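Local coordinates for protein alanine racemase (PDB 3HUR) that belongs to the alanine racemase family, pairing an N-terminal alpha/beta TIM-type barrel with a C-terminal domain built mainly of beta strands, at residues I129-T134 and V162-A167. Numbering follows the deposited sequence.
Sequences IDTGMT and VYTHFA
Val162 turns its CG1 methyl to the side chain of Ile129, lying 3.8 Å from Ile129 CG1 and equally near the CD1 tip. With CG1 anti to its carbonyl carbon (chi1 -51°), Ile129 holds that branch beside its own N, close to Tyr163 O. There, Ile129 N donates to Tyr163 O at 2.7 Å in an almost straight bond (175° at the hydrogen), which carries the pairing of parallel strands 123-128 and 157-163 one residue past the end of the first. Trp187 and Leu190 of helix 174-191 pack on Ile129, while the Tyr163 hydroxyl is held by Thr106. Beyond this point, at the C-terminal end of the TIM-barrel strands, the bonds across the contact run through threonine hydroxyls. Thr164 OG1, anti to its backbone N (chi1 -163°), donates to Ile129 O at 2.9 Å and accepts from Thr131 OG1 at 3.2 Å, the two hydroxyls meeting tip to tip, so the hydroxyl of buried Thr164 is gripped by two bonds. An Asx turn, in which Asp130 OD1 accepts from Gly132 N, then bends the 129-134 loop around Thr131. Phe166 stacks on Phe180, and the Ala167 methyl touches Met133, CB to CB at 4.1 Å; Tyr179 also packs against the methionine.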
loop_
_atom_site.group_PDB
_atom_site.type_symbol
_atom_site.label_atom_id
_atom_site.label_comp_id
_atom_site.label_asym_id
_atom_site.label_seq_id
_atom_site.Cartn_x
_atom_site.Cartn_y
_atom_site.Cartn_z
ATOM N N ILE A 129 -19.685 26.676 24.469
ATOM C CA ILE A 129 -19.366 26.364 25.826
ATOM C C ILE A 129 -18.345 25.241 25.913
ATOM O O ILE A 129 -18.646 24.096 25.657
ATOM C CB ILE A 129 -20.642 25.962 26.622
ATOM C CG1 ILE A 129 -21.754 27.016 26.446
ATOM C CG2 ILE A 129 -20.291 25.751 28.074
ATOM C CD1 ILE A 129 -21.299 28.420 26.616
ATOM N N ASP A 130 -17.134 25.584 26.302
ATOM C CA ASP A 130 -16.113 24.583 26.568
ATOM C C ASP A 130 -16.480 23.794 27.806
ATOM O O ASP A 130 -16.163 24.194 28.918
ATOM C CB ASP A 130 -14.743 25.249 26.768
ATOM C CG ASP A 130 -13.591 24.231 27.010
ATOM O OD1 ASP A 130 -13.796 22.991 26.933
ATOM O OD2 ASP A 130 -12.455 24.687 27.287
ATOM N N THR A 131 -17.146 22.666 27.617
ATOM C CA THR A 131 -17.386 21.761 28.720
ATOM C C THR A 131 -16.317 20.684 28.755
ATOM O O THR A 131 -16.547 19.598 29.279
ATOM C CB THR A 131 -18.745 21.078 28.619
ATOM O OG1 THR A 131 -18.731 20.134 27.546
ATOM C CG2 THR A 131 -19.837 22.079 28.402
ATOM N N GLY A 132 -15.145 20.955 28.196
ATOM C CA GLY A 132 -14.034 20.037 28.408
ATOM C C GLY A 132 -13.026 19.819 27.307
ATOM O O GLY A 132 -11.888 20.296 27.392
ATOM N N MET A 133 -13.410 19.059 26.294
ATOM C CA MET A 133 -12.404 18.440 25.406
ATOM C C MET A 133 -12.015 19.338 24.193
ATOM O O MET A 133 -11.936 18.877 23.045
ATOM C CB MET A 133 -12.954 17.081 24.930
ATOM C CG MET A 133 -11.891 16.096 24.486
ATOM S SD MET A 133 -11.069 15.297 25.873
ATOM C CE MET A 133 -11.582 13.584 25.561
ATOM N N THR A 134 -11.779 20.621 24.431
ATOM C CA THR A 134 -11.606 21.543 23.319
ATOM C C THR A 134 -11.001 22.807 23.834
ATOM O O THR A 134 -10.953 23.001 25.050
ATOM C CB THR A 134 -12.943 21.851 22.636
ATOM O OG1 THR A 134 -12.885 23.144 22.030
ATOM C CG2 THR A 134 -14.088 21.826 23.625
ATOM N N VAL A 162 -26.294 28.861 21.655
ATOM C CA VAL A 162 -25.349 28.648 22.722
ATOM C C VAL A 162 -25.218 27.157 22.753
ATOM O O VAL A 162 -26.233 26.449 22.903
ATOM C CB VAL A 162 -25.864 29.128 24.096
ATOM C CG1 VAL A 162 -24.828 28.811 25.179
ATOM C CG2 VAL A 162 -26.193 30.602 24.048
ATOM N N TYR A 163 -23.987 26.664 22.606
ATOM C CA TYR A 163 -23.811 25.276 22.203
ATOM C C TYR A 163 -22.569 24.608 22.768
ATOM O O TYR A 163 -21.608 25.268 23.147
ATOM C CB TYR A 163 -23.784 25.184 20.660
ATOM C CG TYR A 163 -22.465 25.563 20.053
ATOM C CD1 TYR A 163 -22.105 26.879 19.938
ATOM C CD2 TYR A 163 -21.553 24.596 19.653
ATOM C CE1 TYR A 163 -20.877 27.250 19.450
ATOM C CE2 TYR A 163 -20.318 24.956 19.121
ATOM C CZ TYR A 163 -19.993 26.296 19.010
ATOM O OH TYR A 163 -18.767 26.696 18.500
ATOM N N THR A 164 -22.624 23.272 22.793
ATOM C CA THR A 164 -21.492 22.421 23.165
ATOM C C THR A 164 -21.671 21.065 22.493
ATOM O O THR A 164 -22.690 20.805 21.864
ATOM C CB THR A 164 -21.493 22.170 24.701
ATOM O OG1 THR A 164 -20.217 21.694 25.146
ATOM C CG2 THR A 164 -22.576 21.145 25.095
ATOM N N HIS A 165 -20.741 20.151 22.694
ATOM C CA HIS A 165 -21.048 18.739 22.359
ATOM C C HIS A 165 -20.205 17.847 23.218
ATOM O O HIS A 165 -19.144 18.270 23.715
ATOM C CB HIS A 165 -20.673 18.414 20.911
ATOM C CG HIS A 165 -19.197 18.438 20.692
ATOM N ND1 HIS A 165 -18.458 17.290 20.544
ATOM C CD2 HIS A 165 -18.313 19.465 20.738
ATOM C CE1 HIS A 165 -17.178 17.615 20.449
ATOM N NE2 HIS A 165 -17.064 18.927 20.579
ATOM N N PHE A 166 -20.638 16.598 23.273
ATOM C CA PHE A 166 -20.080 15.587 24.132
ATOM C C PHE A 166 -19.125 14.702 23.341
ATOM O O PHE A 166 -19.521 14.069 22.402
ATOM C CB PHE A 166 -21.235 14.766 24.750
ATOM C CG PHE A 166 -22.154 15.610 25.609
ATOM C CD1 PHE A 166 -21.805 15.936 26.922
ATOM C CD2 PHE A 166 -23.316 16.153 25.097
ATOM C CE1 PHE A 166 -22.616 16.780 27.703
ATOM C CE2 PHE A 166 -24.133 16.967 25.884
ATOM C CZ PHE A 166 -23.777 17.272 27.194
ATOM N N ALA A 167 -17.865 14.664 23.753
ATOM C CA ALA A 167 -16.855 13.844 23.123
ATOM C C ALA A 167 -17.069 12.350 23.249
ATOM O O ALA A 167 -16.634 11.597 22.383
ATOM C CB ALA A 167 -15.514 14.188 23.673
#